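Local coordinates for protein cGAS/DncV-like nucleotidyltransferase in E. coli homolog (Elizabethkingia meningoseptica ATCC 13253 = NBRC 12535, PDB 6E0O) that synthesises cyclic dinucleotide second messengers from nucleoside triphosphates, probably in response to phage infection as the nucleotidyltransferase of a CBASS antiphage system, at residues T28-A33 with E107-V112; A36-R41 with M66-A71; T54-N59 with L196-Y201; Y201-D206 with Q283-Y288. One frame throughout, in Å; residues are numbered along the deposited sequence.

Contact 1: T28-A33 with E107-V112; sequences TQITAA and EALRNV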
# COMPACT_ATOMS: atom_id res chain seq x y z
N THR A 28 17.50 -2.62 -8.72
CA THR A 28 18.44 -2.94 -9.79
C THR A 28 18.76 -4.43 -9.82
O THR A 28 18.71 -5.07 -10.88
CB THR A 28 19.72 -2.13 -9.61
OG1 THR A 28 19.40 -0.73 -9.74
CG2 THR A 28 20.79 -2.52 -10.64
N GLN A 29 19.12 -5.00 -8.67
CA GLN A 29 19.54 -6.39 -8.64
C GLN A 29 18.38 -7.31 -8.98
O GLN A 29 18.56 -8.28 -9.73
CB GLN A 29 20.09 -6.74 -7.26
CG GLN A 29 21.40 -6.08 -6.93
CD GLN A 29 21.86 -6.42 -5.53
OE1 GLN A 29 21.68 -7.55 -5.08
NE2 GLN A 29 22.42 -5.45 -4.83
N ILE A 30 17.20 -7.06 -8.42
CA ILE A 30 16.06 -7.92 -8.66
C ILE A 30 15.62 -7.82 -10.11
O ILE A 30 15.31 -8.83 -10.75
CB ILE A 30 14.93 -7.62 -7.66
CG1 ILE A 30 15.38 -8.17 -6.30
CG2 ILE A 30 13.63 -8.22 -8.13
CD1 ILE A 30 14.62 -7.66 -5.14
N THR A 31 15.59 -6.60 -10.65
CA THR A 31 15.22 -6.43 -12.05
C THR A 31 16.12 -7.25 -12.96
O THR A 31 15.64 -7.94 -13.86
CB THR A 31 15.26 -4.95 -12.41
OG1 THR A 31 14.26 -4.25 -11.65
CG2 THR A 31 14.99 -4.74 -13.88
N ALA A 32 17.44 -7.22 -12.71
CA ALA A 32 18.36 -7.98 -13.56
C ALA A 32 18.06 -9.47 -13.48
O ALA A 32 18.04 -10.17 -14.50
CB ALA A 32 19.81 -7.69 -13.16
N ALA A 33 17.81 -9.98 -12.27
CA ALA A 33 17.51 -11.40 -12.12
C ALA A 33 16.25 -11.79 -12.88
O ALA A 33 16.19 -12.84 -13.53
CB ALA A 33 17.38 -11.73 -10.63
N GLU A 107 12.38 -19.33 -9.25
CA GLU A 107 13.61 -19.91 -9.79
C GLU A 107 14.56 -18.82 -10.28
O GLU A 107 15.76 -18.86 -9.99
CB GLU A 107 13.23 -20.85 -10.92
CG GLU A 107 14.35 -21.60 -11.55
CD GLU A 107 13.82 -22.68 -12.48
OE1 GLU A 107 13.00 -23.50 -12.02
OE2 GLU A 107 14.22 -22.70 -13.66
N ALA A 108 14.04 -17.85 -11.03
CA ALA A 108 14.87 -16.76 -11.52
C ALA A 108 15.54 -16.04 -10.36
O ALA A 108 16.72 -15.69 -10.44
CB ALA A 108 14.02 -15.79 -12.34
N LEU A 109 14.80 -15.83 -9.28
CA LEU A 109 15.36 -15.13 -8.12
C LEU A 109 16.34 -16.02 -7.37
O LEU A 109 17.42 -15.56 -6.98
CB LEU A 109 14.22 -14.66 -7.23
CG LEU A 109 13.31 -13.60 -7.88
CD1 LEU A 109 12.05 -13.39 -7.05
CD2 LEU A 109 14.07 -12.29 -8.03
N ARG A 110 16.01 -17.29 -7.18
CA ARG A 110 16.91 -18.17 -6.44
C ARG A 110 18.23 -18.36 -7.17
O ARG A 110 19.28 -18.51 -6.52
CB ARG A 110 16.24 -19.53 -6.23
CG ARG A 110 16.99 -20.41 -5.26
CD ARG A 110 16.22 -21.59 -4.73
NE ARG A 110 14.88 -21.29 -4.32
CZ ARG A 110 14.66 -20.70 -3.17
NH1 ARG A 110 13.43 -20.43 -2.77
NH2 ARG A 110 15.70 -20.37 -2.40
N ASN A 111 18.22 -18.35 -8.50
CA ASN A 111 19.47 -18.54 -9.23
C ASN A 111 20.48 -17.46 -8.88
O ASN A 111 21.69 -17.72 -8.93
CB ASN A 111 19.23 -18.52 -10.74
CG ASN A 111 18.58 -19.77 -11.24
OD1 ASN A 111 18.66 -20.82 -10.59
ND2 ASN A 111 17.93 -19.69 -12.39
N VAL A 112 20.01 -16.27 -8.52
CA VAL A 112 20.86 -15.12 -8.21
C VAL A 112 21.03 -14.94 -6.71
O VAL A 112 22.14 -14.74 -6.23
CB VAL A 112 20.30 -13.84 -8.86
CG1 VAL A 112 21.06 -12.60 -8.36
CG2 VAL A 112 20.35 -13.95 -10.37
O HOH W 1 17.72 -15.03 -12.89
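Ala108 is the first residue of 107-112 to meet the other helix: its CB lies 3.9 Å from the carbonyl oxygen of Ala33. Beside this pair a water molecule donates one hydrogen to Ala33 O and the other to Ala108 O, each at 2.7 Å, so that two helix carbonyls are joined through a common donor. Leu109 follows with its CD2 branch, which touches Ile30 CG2 at 4.1 Å and Ala33 CB at 4.2 Å; the Leu109 and Ile30 side chains cross obliquely, and both also press on Val126 and Val137 of the underlying sheet. One turn further along the helix, Val112 brings CG2 to 3.7 Å from Ala33 CB. Its CG1 stands anti to the backbone N (chi1 171°), which leaves CG2 anti to the carbonyl carbon and facing the alanine. Ala33 thus receives Leu109 and Val112 on a single methyl. The segment axes approach to 9.4 Å at a crossing angle of 119°. Phe113 closes over Gln29, Ile30 and Ala33. Two helices packed together over one face of a mixed β-sheet, as here, belong to the nucleotidyltransferase core of the cGAS/DncV-like enzymes.

Contact 2: A36-R41 with M66-A71; sequences AKFGNR and MRYDDA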
# COMPACT_ATOMS: atom_id res chain seq x y z
N ALA A 36 16.68 -11.67 -16.77
CA ALA A 36 17.47 -12.78 -17.31
C ALA A 36 16.59 -13.94 -17.74
O ALA A 36 16.92 -14.65 -18.69
CB ALA A 36 18.50 -13.24 -16.27
N LYS A 37 15.46 -14.14 -17.07
CA LYS A 37 14.53 -15.20 -17.45
C LYS A 37 13.41 -14.72 -18.36
O LYS A 37 13.07 -15.42 -19.32
CB LYS A 37 13.93 -15.86 -16.21
CG LYS A 37 12.99 -17.01 -16.57
CD LYS A 37 12.58 -17.87 -15.37
CE LYS A 37 13.73 -18.65 -14.76
NZ LYS A 37 14.32 -19.69 -15.66
N PHE A 38 12.85 -13.55 -18.10
CA PHE A 38 11.61 -13.13 -18.74
C PHE A 38 11.80 -12.10 -19.85
O PHE A 38 10.85 -11.88 -20.62
CB PHE A 38 10.65 -12.58 -17.70
CG PHE A 38 10.19 -13.61 -16.70
CD1 PHE A 38 9.25 -14.55 -17.05
CD2 PHE A 38 10.71 -13.63 -15.43
CE1 PHE A 38 8.83 -15.50 -16.14
CE2 PHE A 38 10.29 -14.57 -14.51
CZ PHE A 38 9.35 -15.50 -14.87
N GLY A 39 12.96 -11.47 -19.93
CA GLY A 39 13.17 -10.49 -20.98
C GLY A 39 12.11 -9.40 -20.94
O GLY A 39 11.73 -8.90 -19.87
N ASN A 40 11.62 -9.03 -22.11
CA ASN A 40 10.62 -7.98 -22.22
C ASN A 40 9.20 -8.48 -22.10
O ASN A 40 8.25 -7.70 -22.27
CB ASN A 40 10.77 -7.21 -23.53
CG ASN A 40 11.84 -6.12 -23.45
OD1 ASN A 40 12.14 -5.62 -22.38
ND2 ASN A 40 12.40 -5.74 -24.60
N ARG A 41 9.02 -9.74 -21.74
CA ARG A 41 7.69 -10.31 -21.57
C ARG A 41 7.00 -9.86 -20.29
O ARG A 41 5.84 -10.23 -20.07
CB ARG A 41 7.77 -11.83 -21.63
CG ARG A 41 8.25 -12.35 -22.97
CD ARG A 41 8.29 -13.86 -22.97
NE ARG A 41 9.39 -14.37 -22.18
CZ ARG A 41 9.36 -15.52 -21.50
NH1 ARG A 41 8.26 -16.26 -21.49
NH2 ARG A 41 10.43 -15.91 -20.82
N MET A 66 5.90 -7.73 -10.89
CA MET A 66 6.37 -8.27 -12.17
C MET A 66 5.14 -8.77 -12.92
O MET A 66 4.65 -9.87 -12.67
CB MET A 66 7.39 -9.38 -11.98
CG MET A 66 8.03 -9.78 -13.30
SD MET A 66 8.84 -11.38 -13.32
CE MET A 66 7.42 -12.45 -13.47
N ARG A 67 4.65 -7.96 -13.86
CA ARG A 67 3.43 -8.25 -14.59
C ARG A 67 3.80 -8.96 -15.89
O ARG A 67 4.36 -8.36 -16.81
CB ARG A 67 2.68 -6.96 -14.88
CG ARG A 67 1.32 -7.15 -15.53
CD ARG A 67 0.68 -5.82 -15.88
NE ARG A 67 1.43 -5.11 -16.91
CZ ARG A 67 1.25 -3.83 -17.21
NH1 ARG A 67 0.35 -3.12 -16.55
NH2 ARG A 67 1.99 -3.25 -18.15
N TYR A 68 3.49 -10.26 -15.97
CA TYR A 68 3.71 -11.03 -17.18
C TYR A 68 2.58 -10.67 -18.12
O TYR A 68 1.41 -10.95 -17.84
CB TYR A 68 3.74 -12.52 -16.88
CG TYR A 68 4.21 -13.29 -18.09
CD1 TYR A 68 3.33 -13.62 -19.10
CD2 TYR A 68 5.54 -13.64 -18.24
CE1 TYR A 68 3.75 -14.31 -20.22
CE2 TYR A 68 5.98 -14.31 -19.35
CZ TYR A 68 5.08 -14.64 -20.34
OH TYR A 68 5.54 -15.32 -21.45
N ASP A 69 2.91 -10.02 -19.23
CA ASP A 69 1.87 -9.36 -20.01
C ASP A 69 2.14 -9.41 -21.50
O ASP A 69 1.59 -8.58 -22.25
CB ASP A 69 1.71 -7.92 -19.53
CG ASP A 69 3.00 -7.14 -19.59
OD1 ASP A 69 3.94 -7.60 -20.28
OD2 ASP A 69 3.08 -6.08 -18.96
N ASP A 70 2.93 -10.38 -21.96
CA ASP A 70 3.27 -10.50 -23.37
C ASP A 70 2.04 -10.52 -24.26
O ASP A 70 2.07 -9.97 -25.36
CB ASP A 70 4.10 -11.78 -23.55
CG ASP A 70 4.64 -11.95 -24.94
OD1 ASP A 70 5.29 -11.01 -25.45
OD2 ASP A 70 4.43 -13.03 -25.52
N ALA A 71 0.94 -11.11 -23.79
CA ALA A 71 -0.26 -11.20 -24.61
C ALA A 71 -0.93 -9.85 -24.82
O ALA A 71 -1.60 -9.63 -25.83
CB ALA A 71 -1.27 -12.17 -23.97
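Phe38 and Met66 form the tightly packed side of this contact. The thioether approaches the ring at CD2, with Met66 SD 3.6 Å from Phe38 CD2, and the bend at chi3 (78°) brings the terminal methyl over the face: Met66 CE stands 3.9 Å from the Phe38 ring centroid, offset toward the rim. This is a Met-aromatic contact with a CH-pi component, the sulfur itself lying oblique to the ring. Lys37 CG covers the centre of the opposite face, so the phenyl is held between two aliphatic groups. Tyr68 meets it through CD2, 4.0 Å from Phe38 CD1. Leu101 and Thr105 of helix 98-113 and Val42 and Ile44 of strand 42-47 also touch Met66.

The outer side is polar and looser. Arg41 NH1 donates to Tyr68 OH at 2.9 Å, a bent bond (134° at the hydrogen) whose acceptor is tilted out of the guanidinium plane, with that plane perpendicular to the tyrosine ring. The same guanidinium reaches back by weak bonds to Lys37 O and Phe38 O at the end of its own helix. A much straighter bond ties the backbones, Asp69 N to Arg41 O at 3.1 Å and 171°. Asp69 OD1 lies 3.3 Å from Arg41 O, two acceptors with no bond between them, while OD2 is gripped by Arg67 and by Thr43 OG1. Asp70 only brushes Arg41, its OD1 4.1 Å from Arg41 CG. The contact fastens the end of helix 21-38 to the end of a strand in the nucleotidyltransferase core sheet.

Contact 3: T54-N59 with L196-Y201; sequences TNVRQN and LKVVNY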
# COMPACT_ATOMS: atom_id res chain seq x y z
N THR A 54 4.47 6.51 1.23
CA THR A 54 3.86 6.46 2.55
C THR A 54 4.68 5.66 3.56
O THR A 54 4.13 5.20 4.55
CB THR A 54 2.44 5.90 2.44
OG1 THR A 54 2.51 4.60 1.85
CG2 THR A 54 1.56 6.81 1.60
N ASN A 55 5.99 5.51 3.35
CA ASN A 55 6.81 4.76 4.29
C ASN A 55 7.09 5.56 5.55
O ASN A 55 7.43 6.74 5.49
CB ASN A 55 8.18 4.48 3.67
CG ASN A 55 8.19 3.28 2.79
OD1 ASN A 55 7.72 2.21 3.17
ND2 ASN A 55 8.73 3.44 1.59
N VAL A 56 7.00 4.90 6.71
CA VAL A 56 7.27 5.57 7.97
C VAL A 56 8.27 4.80 8.82
O VAL A 56 8.46 5.10 10.00
CB VAL A 56 5.97 5.84 8.76
CG1 VAL A 56 5.01 6.67 7.93
CG2 VAL A 56 5.31 4.53 9.18
N ARG A 57 8.92 3.81 8.23
CA ARG A 57 9.91 3.02 8.95
C ARG A 57 11.21 2.98 8.16
O ARG A 57 11.21 2.98 6.93
CB ARG A 57 9.39 1.60 9.21
CG ARG A 57 8.21 1.59 10.16
CD ARG A 57 7.93 0.22 10.73
NE ARG A 57 7.95 0.22 12.19
CZ ARG A 57 7.49 -0.76 12.95
NH1 ARG A 57 6.94 -1.83 12.39
NH2 ARG A 57 7.56 -0.67 14.28
N GLN A 58 12.31 2.97 8.90
CA GLN A 58 13.61 2.90 8.26
C GLN A 58 13.78 1.55 7.58
O GLN A 58 13.31 0.52 8.08
CB GLN A 58 14.72 3.07 9.29
CG GLN A 58 14.82 4.46 9.89
CD GLN A 58 16.14 4.69 10.60
OE1 GLN A 58 16.71 3.77 11.19
NE2 GLN A 58 16.65 5.91 10.54
N ASN A 59 14.44 1.55 6.43
CA ASN A 59 14.83 0.32 5.74
C ASN A 59 13.61 -0.53 5.39
O ASN A 59 13.65 -1.76 5.49
CB ASN A 59 15.83 -0.48 6.59
CG ASN A 59 16.79 -1.28 5.74
OD1 ASN A 59 17.51 -0.72 4.91
ND2 ASN A 59 16.81 -2.59 5.95
N LEU A 196 -0.97 8.32 10.86
CA LEU A 196 -1.78 7.20 11.32
C LEU A 196 -1.05 5.86 11.19
O LEU A 196 -1.27 4.97 12.00
CB LEU A 196 -3.13 7.19 10.61
CG LEU A 196 -4.04 8.36 11.03
CD1 LEU A 196 -5.28 8.38 10.14
CD2 LEU A 196 -4.46 8.29 12.48
N LYS A 197 -0.18 5.72 10.18
CA LYS A 197 0.66 4.52 10.11
C LYS A 197 1.64 4.47 11.28
O LYS A 197 1.88 3.39 11.85
CB LYS A 197 1.39 4.46 8.76
CG LYS A 197 0.47 4.14 7.58
CD LYS A 197 1.21 4.10 6.25
CE LYS A 197 2.18 2.95 6.16
NZ LYS A 197 2.69 2.79 4.76
N VAL A 198 2.22 5.61 11.65
CA VAL A 198 3.09 5.64 12.83
C VAL A 198 2.32 5.21 14.07
O VAL A 198 2.80 4.39 14.86
CB VAL A 198 3.69 7.04 13.01
CG1 VAL A 198 4.31 7.19 14.40
CG2 VAL A 198 4.72 7.33 11.93
N VAL A 199 1.12 5.76 14.26
CA VAL A 199 0.33 5.39 15.42
C VAL A 199 -0.03 3.91 15.38
O VAL A 199 0.01 3.22 16.41
CB VAL A 199 -0.92 6.30 15.54
CG1 VAL A 199 -1.80 5.83 16.67
CG2 VAL A 199 -0.50 7.75 15.74
N ASN A 200 -0.38 3.40 14.20
CA ASN A 200 -0.65 1.97 14.05
C ASN A 200 0.53 1.13 14.54
O ASN A 200 0.35 0.19 15.34
CB ASN A 200 -0.98 1.67 12.59
CG ASN A 200 -1.46 0.26 12.36
OD1 ASN A 200 -2.15 -0.33 13.19
ND2 ASN A 200 -1.10 -0.30 11.22
N TYR A 201 1.74 1.42 14.07
CA TYR A 201 2.90 0.63 14.48
C TYR A 201 3.13 0.73 15.99
O TYR A 201 3.50 -0.25 16.64
CB TYR A 201 4.14 1.08 13.73
CG TYR A 201 4.15 0.69 12.26
CD1 TYR A 201 3.80 -0.59 11.86
CD2 TYR A 201 4.50 1.61 11.29
CE1 TYR A 201 3.80 -0.94 10.52
CE2 TYR A 201 4.50 1.27 9.95
CZ TYR A 201 4.15 -0.00 9.57
OH TYR A 201 4.16 -0.34 8.23
O HOH W 2 5.68 2.23 6.49
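Val56 and Val198 bring the backbones closest, their CA atoms 6.4 Å apart, where the irregular segment 54-59 passes along helix 188-205. Tyr201 has two conformers, and its contacts here hold for one. Val56 leans on the helix with CB 3.7 Å from Val198 CG2, while its CG2 reaches the edge of the Tyr201 ring, in plane, at CE2.

Arg57 lies over a face of that ring. Its guanidinium is stacked at 11° to the ring plane with CZ 4.1 Å from the ring centroid, a cation-pi contact. Arg57 CD adds a CH-pi contact 3.8 Å from the same centroid, and NH1 sits above Tyr201 CD1. An off-staggered chi3 of 123° sets NE for this flat approach. NH2 also has a long, weak ion pair to Asp205 OD2.

At the other end Lys197 NZ donates to Thr54 O at 2.8 Å, from above the carbonyl plane, and weakly to Thr54 OG1 at 3.4 Å. Ser216 OG and a modified residue of the bound ligand also hydrogen-bond this ammonium, holding the buried nitrogen from several directions. A water accepts from Val56 N at 3.0 Å.

Lys197 and Ser216 probably bind GTP, and the Lys197 side chain lies about 7 Å from the bound magnesium ion. The contact forms part of the nucleotide pocket, between the loop after helix 48-52 and the helical half of the enzyme.

Contact 4: Y201-D206 with Q283-Y288; sequences YRLIDD and QKCWNY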
# COMPACT_ATOMS: atom_id res chain seq x y z
N TYR A 201 1.74 1.42 14.07
CA TYR A 201 2.90 0.63 14.48
C TYR A 201 3.13 0.73 15.99
O TYR A 201 3.50 -0.25 16.64
CB TYR A 201 4.14 1.08 13.73
CG TYR A 201 4.15 0.69 12.26
CD1 TYR A 201 3.80 -0.59 11.86
CD2 TYR A 201 4.50 1.61 11.29
CE1 TYR A 201 3.80 -0.94 10.52
CE2 TYR A 201 4.50 1.27 9.95
CZ TYR A 201 4.15 -0.00 9.57
OH TYR A 201 4.16 -0.34 8.23
N ARG A 202 2.92 1.93 16.56
CA ARG A 202 3.09 2.10 18.00
C ARG A 202 2.07 1.28 18.78
O ARG A 202 2.41 0.63 19.77
CB ARG A 202 3.00 3.57 18.37
CG ARG A 202 4.23 4.36 17.97
CD ARG A 202 3.99 5.86 18.04
NE ARG A 202 5.26 6.57 17.95
CZ ARG A 202 5.86 7.19 18.96
NH1 ARG A 202 5.31 7.22 20.17
NH2 ARG A 202 7.02 7.79 18.76
N LEU A 203 0.81 1.30 18.34
CA LEU A 203 -0.23 0.53 19.00
C LEU A 203 0.04 -0.96 18.88
O LEU A 203 -0.19 -1.72 19.83
CB LEU A 203 -1.59 0.89 18.42
CG LEU A 203 -2.10 2.30 18.70
CD1 LEU A 203 -3.31 2.59 17.84
CD2 LEU A 203 -2.43 2.46 20.18
N ILE A 204 0.54 -1.41 17.73
CA ILE A 204 0.90 -2.82 17.57
C ILE A 204 2.05 -3.17 18.51
O ILE A 204 2.01 -4.18 19.21
CB ILE A 204 1.27 -3.12 16.10
CG1 ILE A 204 0.05 -2.94 15.20
CG2 ILE A 204 1.85 -4.53 15.96
CD1 ILE A 204 0.39 -2.92 13.72
N ASP A 205 3.09 -2.34 18.53
CA ASP A 205 4.25 -2.61 19.38
C ASP A 205 3.86 -2.66 20.85
O ASP A 205 4.42 -3.45 21.63
CB ASP A 205 5.33 -1.55 19.16
CG ASP A 205 6.02 -1.70 17.83
OD1 ASP A 205 5.79 -2.71 17.14
OD2 ASP A 205 6.80 -0.79 17.46
N ASP A 206 2.91 -1.81 21.26
CA ASP A 206 2.44 -1.77 22.63
C ASP A 206 1.47 -2.91 22.96
O ASP A 206 1.07 -3.04 24.12
CB ASP A 206 1.70 -0.45 22.89
CG ASP A 206 2.63 0.74 22.96
OD1 ASP A 206 3.86 0.55 23.11
OD2 ASP A 206 2.12 1.88 22.85
N GLN A 283 -10.84 4.95 17.37
CA GLN A 283 -10.92 5.14 18.81
C GLN A 283 -9.56 4.96 19.47
O GLN A 283 -9.17 5.75 20.34
CB GLN A 283 -11.92 4.14 19.39
CG GLN A 283 -11.97 4.11 20.88
CD GLN A 283 -13.05 3.17 21.36
OE1 GLN A 283 -12.86 1.96 21.40
NE2 GLN A 283 -14.19 3.73 21.72
N LYS A 284 -8.83 3.91 19.09
CA LYS A 284 -7.52 3.68 19.68
C LYS A 284 -6.56 4.82 19.35
O LYS A 284 -5.77 5.24 20.20
CB LYS A 284 -6.94 2.35 19.19
CG LYS A 284 -7.70 1.13 19.66
CD LYS A 284 -7.58 0.92 21.15
CE LYS A 284 -8.07 -0.47 21.53
NZ LYS A 284 -8.12 -0.65 23.00
N CYS A 285 -6.63 5.33 18.12
CA CYS A 285 -5.79 6.47 17.75
C CYS A 285 -6.15 7.69 18.58
O CYS A 285 -5.28 8.39 19.10
CB CYS A 285 -5.95 6.78 16.26
SG CYS A 285 -5.23 5.55 15.15
N TRP A 286 -7.45 7.99 18.67
CA TRP A 286 -7.90 9.14 19.46
C TRP A 286 -7.39 9.06 20.89
O TRP A 286 -6.86 10.04 21.42
CB TRP A 286 -9.42 9.17 19.44
CG TRP A 286 -10.03 10.30 20.19
CD1 TRP A 286 -10.47 10.28 21.48
CD2 TRP A 286 -10.33 11.60 19.67
NE1 TRP A 286 -11.01 11.50 21.80
CE2 TRP A 286 -10.94 12.32 20.71
CE3 TRP A 286 -10.14 12.21 18.44
CZ2 TRP A 286 -11.35 13.64 20.55
CZ3 TRP A 286 -10.55 13.52 18.28
CH2 TRP A 286 -11.15 14.22 19.33
N ASN A 287 -7.53 7.90 21.52
CA ASN A 287 -7.11 7.74 22.90
C ASN A 287 -5.60 7.86 23.04
O ASN A 287 -5.10 8.49 23.98
CB ASN A 287 -7.58 6.38 23.43
CG ASN A 287 -9.08 6.29 23.57
OD1 ASN A 287 -9.79 7.29 23.52
ND2 ASN A 287 -9.58 5.07 23.76
N TYR A 288 -4.85 7.26 22.11
CA TYR A 288 -3.40 7.31 22.17
C TYR A 288 -2.90 8.73 22.01
O TYR A 288 -1.96 9.16 22.70
CB TYR A 288 -2.82 6.44 21.06
CG TYR A 288 -1.32 6.34 21.08
CD1 TYR A 288 -0.69 5.45 21.93
CD2 TYR A 288 -0.53 7.12 20.26
CE1 TYR A 288 0.69 5.34 21.97
CE2 TYR A 288 0.85 7.02 20.28
CZ TYR A 288 1.45 6.13 21.15
OH TYR A 288 2.82 6.01 21.19
O HOH W 3 3.82 3.95 22.48
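In the helical half of the enzyme, Tyr288 and Lys284 of one helix meet Arg202 and Leu203 of another, the two short axes being 11.1 Å apart and running at 89° to each other. With CG anti to its backbone N (chi1 -176°), Tyr288 carries its ring to Leu203 and Arg202. Leu203 CD2 approaches the ring obliquely, 3.9 Å from Tyr288 CD1, the two side chains sliding past each other in opposite directions. The other leucine branch, CD1, lies 3.9 Å from Lys284 CB and grazes Cys285. At the tip of the ring, Arg202 NH1 donates to Tyr288 OH at 3.0 Å; the bond is nearly straight (163°), and the hydroxyl lies in the guanidinium plane. The arginine chain, extended from CG to NE, brings CD to 3.4 Å from the same oxygen. A water lying in the plane of the tyrosine ring joins Tyr288 OH, at 2.6 Å, to Asp206 OD2, to which it donates at 2.7 Å. The phenol oxygen therefore has both a cationic donor and a water-mediated carboxylate beside it. Cys285 and Tyr288 also pack on Val199 of helix 188-205, Lys284 is salt-bridged to Glu208, and Trp286 of helix 275-289 faces helix 236-252.

The four contacts form two groups, 1 with 2 and 3 with 4. Contacts 1 and 2, with centres 13 Å apart, share helix 21-38 and touch where Ala108 CB meets Lys37 CE at 3.8 Å. Contacts 3 and 4, centres 12 Å apart, share Tyr201 and helix 188-205, and touch where Val199 CG1 meets Cys285 SG at 3.8 Å. Nearest atoms of contacts 1 and 3 are about 12 Å apart. The magnesium ion is closer to Lys197 in contact 3 than to the side chain of Ile30 in contact 1, which is about 13 Å from it. Contacts 2 and 4 are farthest apart, with centres 42 Å distant.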